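Local coordinates for protein lantibiotic dehydratase (Microbispora corallina, PDB 5EHK) that probably uses glutamyl-tRNA to glutamylate serines and threonines of the NAI-107 precursor peptide, then eliminates glutamate to leave dehydrated residues, at residues L608-V613 against H624-R629; V423-L428 against R650-L655; L560-A565 against E630-L635. All coordinates share one frame; numbering follows the deposited sequence.

Interaction 1 of 3, residues L608-V613 against H624-R629; sequences LDELGV and HLPTGR
The imidazole of H624 carries P626 on one face, with CD of the proline 3.4 Å above the ring plane and over its centre; at its edges, near the plane, lie E610 OE1 and L611 CD2, with T627 CB also in the plane. H624 NE2 donates nearly in the ring plane to E610 OE1 at 2.4 Å, a distance that at this resolution says little beyond the bond itself, and the carboxylate is turned 48° from the ring. At the other nitrogen, ND1 of H624 is hydrogen-bonded to T627 OG1 at 2.9 Å. Two bonds thus fix the rotation of the ring, and the carboxylate could favour a protonated histidine. CG of H624 is anti to the backbone N (chi1 179°), which sends the ring alongside the E610 chain, extended beyond CG. L611 and H624 form a non-hydrogen-bonded pair near the open end of the antiparallel hairpin of strands 611-615 and 620-624. Just beyond it, L625 N donates to E610 O at 3.0 Å, almost along the C=O axis. L611, apolar and buried, brings CD2 to 4.1 Å from H624 CA. Lacking a side chain, G612 leaves room for L625, whose CG rests 3.9 Å from G612 N.

Interaction 2 of 3, residues V423-L428 against R650-L655; sequences VPLLEL and RLLFEL
L425 leaves its loop with CB directed at the helix and CG anti to the backbone N (chi1 -179°), a torsion that stretches the side chain toward the helix. Its CG is the first atom to touch, lying 4.1 Å from L651 CD2. CD1 then does most of the work: it is 3.7 Å from L651 CD2, 4.0 Å from L652 CD2 and 4.3 Å from L655 CD1, so one methyl sits among three leucines of a single helical face. Its sister CD2 turns aside to L608. L425 and L651 run antiparallel alongside one another, while L652 comes in at a slant. L428 adds a looser touch, CD2 to L651 CD2 at 4.4 Å. Leucine suits this buried, wholly apolar meeting, offering two methyls and no polar group. Charge stays off it: R650 NH2 bonds E654 OE2 at 2.7 Å in a salt bridge one helical turn long, and Y441 meets R650 by a cation-pi contact and E654 by a hydrogen bond. The helix 647-656 also lays L652 and L655 against L622 of strand 620-624, while L428 also touches Y409, F413 and Y417 of helix 407-417.

Interaction 3 of 3, residues L560-A565 against E630-L635; sequences LHIQDA and EVVPAL
Apolar contacts dominate, and V632 is their hub. Its CG1, anti to the backbone N (chi1 178°), meets H561 CE1 at 3.6 Å, at the edge of the imidazole and near its plane, and L560 CD2 more loosely at 4.3 Å. The other methyl, CG2, lies 3.7 Å from A565 CB and more loosely against I562 CG1; alanine's single methyl lets the two backbones come close here. I562 CG1 also covers one face of the H561 ring, offset toward the rim. A separate van der Waals contact sets I562 across E630 at about a right angle, its CG2 resting on the carboxylate, 3.6 Å from E630 CD. The loop thus packs against the start of strand 629-634 in the seven-stranded mixed sheet, just before the loop itself runs into strand 566-572, the parallel neighbour in which V566 hydrogen-bonds the backbones of E630 and V632. A type II turn from I562 to A565 makes the bend, closed by A565 N to I562 O at 3.3 Å, with D564 taking the positive phi (72°) of its third position. Polar links are sparse. A565 CA approaches E630 O at 3.5 Å in a CA-H...O contact. A water accepts from E630 N at 2.9 Å and donates to Q563 O at 3.1 Å, bridging turn and strand. The buried carboxylate of E630 is probably offset by the salt bridge to R619 and a bond from H802 N, both at OE2, and ND1 of the buried H561 is hydrogen-bonded to N499 ND2.

How the interactions relate
From the N terminus, residues 423-428 come first and wait longest for their partner: interaction 2 closes a loop of over two hundred residues at helix 647-656. Within it, 560-565 opens interaction 3, closed at strand 629-634, and inside that again 608-613 and 624-629 form interaction 1. The three are therefore nested, none crossing another. All reach one mixed sheet, from edge strand 423-424 across 611-615 and 620-624 to 629-634. Interactions 1 and 2 join through backbone bonds of L611 O to L425 N and V613 O to V423 N; R629 NH2 to D564 O links 1 with 3; and P633 and L635 pack against helix 647-656, linking 3 with 2.

Interaction 1 of 3, residues L608-V613 against H624-R629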
loop_
_atom_site.group_PDB
_atom_site.type_symbol
_atom_site.label_atom_id
_atom_site.label_comp_id
_atom_site.label_asym_id
_atom_site.label_seq_id
_atom_site.Cartn_x
_atom_site.Cartn_y
_atom_site.Cartn_z
ATOM N N LEU A 608 24.591 25.189 -7.971
ATOM C CA LEU A 608 23.581 24.438 -7.244
ATOM C C LEU A 608 22.978 25.196 -6.049
ATOM O O LEU A 608 21.760 25.185 -5.859
ATOM C CB LEU A 608 24.201 23.123 -6.790
ATOM C CG LEU A 608 23.339 22.107 -6.097
ATOM C CD1 LEU A 608 22.108 21.952 -6.962
ATOM C CD2 LEU A 608 24.136 20.841 -6.078
ATOM N N ASP A 609 23.813 25.875 -5.262
ATOM C CA ASP A 609 23.313 26.518 -4.049
ATOM C C ASP A 609 22.477 27.752 -4.333
ATOM O O ASP A 609 22.012 28.398 -3.408
ATOM C CB ASP A 609 24.430 26.840 -3.039
ATOM C CG ASP A 609 25.507 27.797 -3.590
ATOM O OD1 ASP A 609 25.252 28.588 -4.543
ATOM O OD2 ASP A 609 26.635 27.753 -3.041
ATOM N N GLU A 610 22.300 28.086 -5.609
ATOM C CA GLU A 610 21.450 29.209 -5.974
ATOM C C GLU A 610 20.050 28.748 -6.333
ATOM O O GLU A 610 19.187 29.566 -6.669
ATOM C CB GLU A 610 22.032 29.999 -7.133
ATOM C CG GLU A 610 23.391 30.607 -6.882
ATOM C CD GLU A 610 23.839 31.532 -8.033
ATOM O OE1 GLU A 610 23.026 31.778 -8.977
ATOM O OE2 GLU A 610 25.003 32.006 -7.993
ATOM N N LEU A 611 19.830 27.438 -6.264
ATOM C CA LEU A 611 18.583 26.852 -6.718
ATOM C C LEU A 611 17.573 26.584 -5.586
ATOM O O LEU A 611 17.951 26.215 -4.492
ATOM C CB LEU A 611 18.889 25.589 -7.515
ATOM C CG LEU A 611 19.723 25.869 -8.766
ATOM C CD1 LEU A 611 19.984 24.604 -9.605
ATOM C CD2 LEU A 611 19.011 26.943 -9.601
ATOM N N GLY A 612 16.287 26.771 -5.872
ATOM C CA GLY A 612 15.220 26.525 -4.921
ATOM C C GLY A 612 14.068 25.747 -5.545
ATOM O O GLY A 612 14.017 25.544 -6.766
ATOM N N VAL A 613 13.169 25.239 -4.712
ATOM C CA VAL A 613 12.032 24.490 -5.214
ATOM C C VAL A 613 10.754 25.089 -4.611
ATOM O O VAL A 613 10.684 25.315 -3.399
ATOM C CB VAL A 613 12.150 22.990 -4.873
ATOM C CG1 VAL A 613 11.084 22.187 -5.598
ATOM C CG2 VAL A 613 13.524 22.450 -5.224
ATOM N N HIS A 624 15.581 29.758 -9.842
ATOM C CA HIS A 624 16.862 30.401 -9.564
ATOM C C HIS A 624 16.547 31.540 -8.633
ATOM O O HIS A 624 15.959 32.554 -9.031
ATOM C CB HIS A 624 17.563 30.889 -10.828
ATOM C CG HIS A 624 18.877 31.566 -10.576
ATOM N ND1 HIS A 624 19.053 32.928 -10.712
ATOM C CD2 HIS A 624 20.082 31.067 -10.206
ATOM C CE1 HIS A 624 20.307 33.236 -10.431
ATOM N NE2 HIS A 624 20.954 32.126 -10.118
ATOM N N LEU A 625 16.896 31.328 -7.366
ATOM C CA LEU A 625 16.539 32.243 -6.284
ATOM C C LEU A 625 16.992 33.703 -6.492
ATOM O O LEU A 625 16.192 34.611 -6.301
ATOM C CB LEU A 625 17.014 31.692 -4.927
ATOM C CG LEU A 625 16.256 30.451 -4.489
ATOM C CD1 LEU A 625 16.863 29.783 -3.275
ATOM C CD2 LEU A 625 14.813 30.835 -4.249
ATOM N N PRO A 626 18.249 33.933 -6.921
ATOM C CA PRO A 626 18.627 35.340 -7.080
ATOM C C PRO A 626 17.760 36.150 -8.040
ATOM O O PRO A 626 17.658 37.357 -7.826
ATOM C CB PRO A 626 20.059 35.250 -7.621
ATOM C CG PRO A 626 20.586 33.978 -7.008
ATOM C CD PRO A 626 19.416 33.038 -7.059
ATOM N N THR A 627 17.145 35.519 -9.044
ATOM C CA THR A 627 16.496 36.273 -10.120
ATOM C C THR A 627 14.993 36.068 -10.265
ATOM O O THR A 627 14.331 36.824 -10.960
ATOM C CB THR A 627 17.163 36.009 -11.472
ATOM O OG1 THR A 627 17.010 34.628 -11.820
ATOM C CG2 THR A 627 18.657 36.350 -11.414
ATOM N N GLY A 628 14.441 35.061 -9.609
ATOM C CA GLY A 628 13.023 34.795 -9.741
ATOM C C GLY A 628 12.604 34.291 -11.116
ATOM O O GLY A 628 11.559 34.671 -11.656
ATOM N N ARG A 629 13.432 33.433 -11.694
ATOM C CA ARG A 629 13.090 32.752 -12.920
ATOM C C ARG A 629 13.140 31.227 -12.714
ATOM O O ARG A 629 13.882 30.721 -11.880
ATOM C CB ARG A 629 14.046 33.180 -14.021
ATOM C CG ARG A 629 14.115 34.692 -14.229
ATOM C CD ARG A 629 15.149 35.071 -15.301
ATOM N NE ARG A 629 14.925 34.428 -16.592
ATOM C CZ ARG A 629 15.848 34.332 -17.552
ATOM N NH1 ARG A 629 17.062 34.820 -17.362
ATOM N NH2 ARG A 629 15.570 33.720 -18.698
#

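Interaction 2 of 3, residues V423-L428 against R650-L655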
loop_
_atom_site.group_PDB
_atom_site.type_symbol
_atom_site.label_atom_id
_atom_site.label_comp_id
_atom_site.label_asym_id
_atom_site.label_seq_id
_atom_site.Cartn_x
_atom_site.Cartn_y
_atom_site.Cartn_z
ATOM N N VAL A 423 12.214 26.486 -1.238
ATOM C CA VAL A 423 13.125 25.943 -0.258
ATOM C C VAL A 423 14.422 25.682 -0.984
ATOM O O VAL A 423 14.421 25.065 -2.032
ATOM C CB VAL A 423 12.564 24.638 0.327
ATOM C CG1 VAL A 423 13.521 24.043 1.341
ATOM C CG2 VAL A 423 11.202 24.875 0.962
ATOM N N PRO A 424 15.535 26.164 -0.454
ATOM C CA PRO A 424 16.779 25.916 -1.198
ATOM C C PRO A 424 16.903 24.447 -1.511
ATOM O O PRO A 424 16.770 23.683 -0.574
ATOM C CB PRO A 424 17.869 26.334 -0.211
ATOM C CG PRO A 424 17.202 27.364 0.677
ATOM C CD PRO A 424 15.763 26.873 0.817
ATOM N N LEU A 425 17.008 24.056 -2.780
ATOM C CA LEU A 425 17.280 22.653 -3.110
ATOM C C LEU A 425 18.529 22.323 -2.338
ATOM O O LEU A 425 19.509 23.055 -2.488
ATOM C CB LEU A 425 17.599 22.497 -4.607
ATOM C CG LEU A 425 17.855 21.043 -4.996
ATOM C CD1 LEU A 425 17.231 20.746 -6.300
ATOM C CD2 LEU A 425 19.324 20.750 -5.057
ATOM N N LEU A 426 18.517 21.224 -1.589
ATOM C CA LEU A 426 19.633 20.811 -0.693
ATOM C C LEU A 426 19.148 20.828 0.734
ATOM O O LEU A 426 19.344 19.866 1.469
ATOM C CB LEU A 426 20.921 21.635 -0.809
ATOM C CG LEU A 426 22.232 20.919 -1.168
ATOM C CD1 LEU A 426 22.104 19.974 -2.377
ATOM C CD2 LEU A 426 23.350 21.941 -1.432
ATOM N N GLU A 427 18.490 21.910 1.124
ATOM C CA GLU A 427 17.777 21.895 2.379
ATOM C C GLU A 427 16.548 20.992 2.246
ATOM O O GLU A 427 16.268 20.174 3.125
ATOM C CB GLU A 427 17.353 23.290 2.765
ATOM C CG GLU A 427 16.483 23.326 4.009
ATOM C CD GLU A 427 15.917 24.706 4.226
ATOM O OE1 GLU A 427 16.706 25.670 4.078
ATOM O OE2 GLU A 427 14.702 24.830 4.527
ATOM N N LEU A 428 15.834 21.130 1.129
ATOM C CA LEU A 428 14.721 20.253 0.825
ATOM C C LEU A 428 15.182 18.803 0.841
ATOM O O LEU A 428 14.496 17.953 1.378
ATOM C CB LEU A 428 14.154 20.573 -0.553
ATOM C CG LEU A 428 12.897 19.784 -0.911
ATOM C CD1 LEU A 428 11.752 20.187 -0.002
ATOM C CD2 LEU A 428 12.535 19.951 -2.364
ATOM N N ARG A 650 19.810 13.941 -9.505
ATOM C CA ARG A 650 18.608 13.247 -9.930
ATOM C C ARG A 650 17.354 14.114 -9.724
ATOM O O ARG A 650 16.408 14.050 -10.520
ATOM C CB ARG A 650 18.460 11.896 -9.242
ATOM C CG ARG A 650 17.106 11.272 -9.570
ATOM C CD ARG A 650 16.875 9.904 -9.006
ATOM N NE ARG A 650 15.513 9.529 -9.320
ATOM C CZ ARG A 650 14.873 8.479 -8.840
ATOM N NH1 ARG A 650 15.455 7.664 -7.978
ATOM N NH2 ARG A 650 13.626 8.288 -9.213
ATOM N N LEU A 651 17.345 14.936 -8.675
ATOM C CA LEU A 651 16.192 15.790 -8.432
ATOM C C LEU A 651 16.116 16.839 -9.547
ATOM O O LEU A 651 15.022 17.140 -10.051
ATOM C CB LEU A 651 16.230 16.439 -7.027
ATOM C CG LEU A 651 15.012 17.296 -6.636
ATOM C CD1 LEU A 651 13.749 16.495 -6.675
ATOM C CD2 LEU A 651 15.118 17.937 -5.272
ATOM N N LEU A 652 17.280 17.361 -9.948
ATOM C CA LEU A 652 17.334 18.347 -11.011
ATOM C C LEU A 652 16.789 17.736 -12.284
ATOM O O LEU A 652 15.972 18.338 -12.996
ATOM C CB LEU A 652 18.747 18.863 -11.222
ATOM C CG LEU A 652 19.313 19.735 -10.098
ATOM C CD1 LEU A 652 20.820 19.891 -10.257
ATOM C CD2 LEU A 652 18.581 21.113 -10.001
ATOM N N PHE A 653 17.238 16.526 -12.575
ATOM C CA PHE A 653 16.748 15.854 -13.754
ATOM C C PHE A 653 15.230 15.719 -13.723
ATOM O O PHE A 653 14.560 16.118 -14.657
ATOM C CB PHE A 653 17.404 14.496 -13.916
ATOM C CG PHE A 653 16.666 13.591 -14.831
ATOM C CD1 PHE A 653 16.653 13.845 -16.199
ATOM C CD2 PHE A 653 15.990 12.481 -14.338
ATOM C CE1 PHE A 653 15.971 13.002 -17.066
ATOM C CE2 PHE A 653 15.299 11.634 -15.188
ATOM C CZ PHE A 653 15.296 11.887 -16.564
ATOM N N GLU A 654 14.673 15.219 -12.633
ATOM C CA GLU A 654 13.232 14.938 -12.627
ATOM C C GLU A 654 12.402 16.218 -12.606
ATOM O O GLU A 654 11.351 16.266 -13.201
ATOM C CB GLU A 654 12.838 13.961 -11.493
ATOM C CG GLU A 654 13.578 12.603 -11.605
ATOM C CD GLU A 654 13.052 11.517 -10.658
ATOM O OE1 GLU A 654 12.517 11.877 -9.580
ATOM O OE2 GLU A 654 13.183 10.303 -10.986
ATOM N N LEU A 655 12.905 17.271 -11.974
ATOM C CA LEU A 655 12.190 18.543 -11.924
ATOM C C LEU A 655 12.032 19.143 -13.333
ATOM O O LEU A 655 10.993 19.726 -13.677
ATOM C CB LEU A 655 12.928 19.521 -10.990
ATOM C CG LEU A 655 12.737 19.250 -9.491
ATOM C CD1 LEU A 655 13.723 20.012 -8.653
ATOM C CD2 LEU A 655 11.324 19.582 -9.064
#

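Interaction 3 of 3, residues L560-A565 against E630-L635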
loop_
_atom_site.group_PDB
_atom_site.type_symbol
_atom_site.label_atom_id
_atom_site.label_comp_id
_atom_site.label_asym_id
_atom_site.label_seq_id
_atom_site.Cartn_x
_atom_site.Cartn_y
_atom_site.Cartn_z
ATOM N N LEU A 560 11.248 25.139 -24.282
ATOM C CA LEU A 560 10.967 25.065 -22.851
ATOM C C LEU A 560 9.459 25.163 -22.614
ATOM O O LEU A 560 8.724 25.689 -23.457
ATOM C CB LEU A 560 11.699 26.186 -22.133
ATOM C CG LEU A 560 13.198 26.179 -22.433
ATOM C CD1 LEU A 560 13.901 27.294 -21.690
ATOM C CD2 LEU A 560 13.837 24.812 -22.083
ATOM N N HIS A 561 8.985 24.694 -21.461
ATOM C CA HIS A 561 7.534 24.618 -21.229
ATOM C C HIS A 561 7.056 25.603 -20.174
ATOM O O HIS A 561 5.857 25.740 -19.940
ATOM C CB HIS A 561 7.142 23.198 -20.841
ATOM C CG HIS A 561 7.853 22.704 -19.624
ATOM N ND1 HIS A 561 9.229 22.593 -19.559
ATOM C CD2 HIS A 561 7.385 22.321 -18.416
ATOM C CE1 HIS A 561 9.576 22.154 -18.362
ATOM N NE2 HIS A 561 8.474 21.974 -17.653
ATOM N N ILE A 562 8.008 26.268 -19.528
ATOM C CA ILE A 562 7.722 27.350 -18.593
ATOM C C ILE A 562 8.204 28.658 -19.190
ATOM O O ILE A 562 9.346 28.747 -19.647
ATOM C CB ILE A 562 8.441 27.148 -17.250
ATOM C CG1 ILE A 562 8.163 25.742 -16.669
ATOM C CG2 ILE A 562 8.096 28.280 -16.295
ATOM C CD1 ILE A 562 6.731 25.364 -16.607
ATOM N N GLN A 563 7.344 29.672 -19.198
ATOM C CA GLN A 563 7.695 30.970 -19.784
ATOM C C GLN A 563 8.842 31.599 -19.046
ATOM O O GLN A 563 8.877 31.594 -17.818
ATOM C CB GLN A 563 6.497 31.914 -19.772
ATOM C CG GLN A 563 5.450 31.461 -20.745
ATOM C CD GLN A 563 4.053 31.876 -20.363
ATOM O OE1 GLN A 563 3.848 32.864 -19.647
ATOM N NE2 GLN A 563 3.074 31.104 -20.826
ATOM N N ASP A 564 9.783 32.109 -19.830
ATOM C CA ASP A 564 10.911 32.871 -19.324
ATOM C C ASP A 564 11.944 32.028 -18.583
ATOM O O ASP A 564 12.886 32.547 -17.977
ATOM C CB ASP A 564 10.433 34.006 -18.446
ATOM C CG ASP A 564 11.441 35.101 -18.357
ATOM O OD1 ASP A 564 12.194 35.298 -19.357
ATOM O OD2 ASP A 564 11.465 35.752 -17.291
ATOM N N ALA A 565 11.787 30.719 -18.675
ATOM C CA ALA A 565 12.664 29.819 -17.979
ATOM C C ALA A 565 14.091 29.901 -18.511
ATOM O O ALA A 565 14.318 30.135 -19.693
ATOM C CB ALA A 565 12.132 28.418 -18.109
ATOM N N GLU A 630 12.310 30.486 -13.424
ATOM C CA GLU A 630 12.411 29.044 -13.331
ATOM C C GLU A 630 13.641 28.535 -14.075
ATOM O O GLU A 630 14.243 29.223 -14.885
ATOM C CB GLU A 630 11.131 28.366 -13.810
ATOM C CG GLU A 630 9.964 28.641 -12.857
ATOM C CD GLU A 630 8.910 27.547 -12.846
ATOM O OE1 GLU A 630 9.244 26.385 -13.180
ATOM O OE2 GLU A 630 7.742 27.852 -12.498
ATOM N N VAL A 631 14.040 27.322 -13.753
ATOM C CA VAL A 631 15.139 26.702 -14.432
ATOM C C VAL A 631 14.556 25.410 -14.913
ATOM O O VAL A 631 13.774 24.788 -14.204
ATOM C CB VAL A 631 16.334 26.474 -13.500
ATOM C CG1 VAL A 631 17.405 25.602 -14.177
ATOM C CG2 VAL A 631 16.907 27.818 -13.056
ATOM N N VAL A 632 14.850 25.062 -16.155
ATOM C CA VAL A 632 14.443 23.789 -16.698
ATOM C C VAL A 632 15.682 22.990 -17.058
ATOM O O VAL A 632 16.222 23.096 -18.162
ATOM C CB VAL A 632 13.528 23.969 -17.889
ATOM C CG1 VAL A 632 13.154 22.612 -18.487
ATOM C CG2 VAL A 632 12.304 24.771 -17.457
ATOM N N PRO A 633 16.142 22.167 -16.110
ATOM C CA PRO A 633 17.353 21.385 -16.372
ATOM C C PRO A 633 17.078 20.215 -17.293
ATOM O O PRO A 633 15.980 19.654 -17.298
ATOM C CB PRO A 633 17.774 20.886 -14.989
ATOM C CG PRO A 633 16.635 21.129 -14.097
ATOM C CD PRO A 633 15.710 22.115 -14.708
ATOM N N ALA A 634 18.082 19.858 -18.083
ATOM C CA ALA A 634 18.005 18.663 -18.897
ATOM C C ALA A 634 19.218 17.806 -18.580
ATOM O O ALA A 634 20.238 18.304 -18.066
ATOM C CB ALA A 634 17.980 19.021 -20.361
ATOM N N LEU A 635 19.086 16.513 -18.839
ATOM C CA LEU A 635 20.210 15.619 -18.691
ATOM C C LEU A 635 20.607 15.133 -20.099
ATOM O O LEU A 635 19.974 14.241 -20.660
ATOM C CB LEU A 635 19.875 14.482 -17.725
ATOM C CG LEU A 635 20.999 13.489 -17.421
ATOM C CD1 LEU A 635 22.309 14.192 -17.092
ATOM C CD2 LEU A 635 20.599 12.507 -16.312
HETATM O O HOH W 1 10.567 31.937 -15.219
#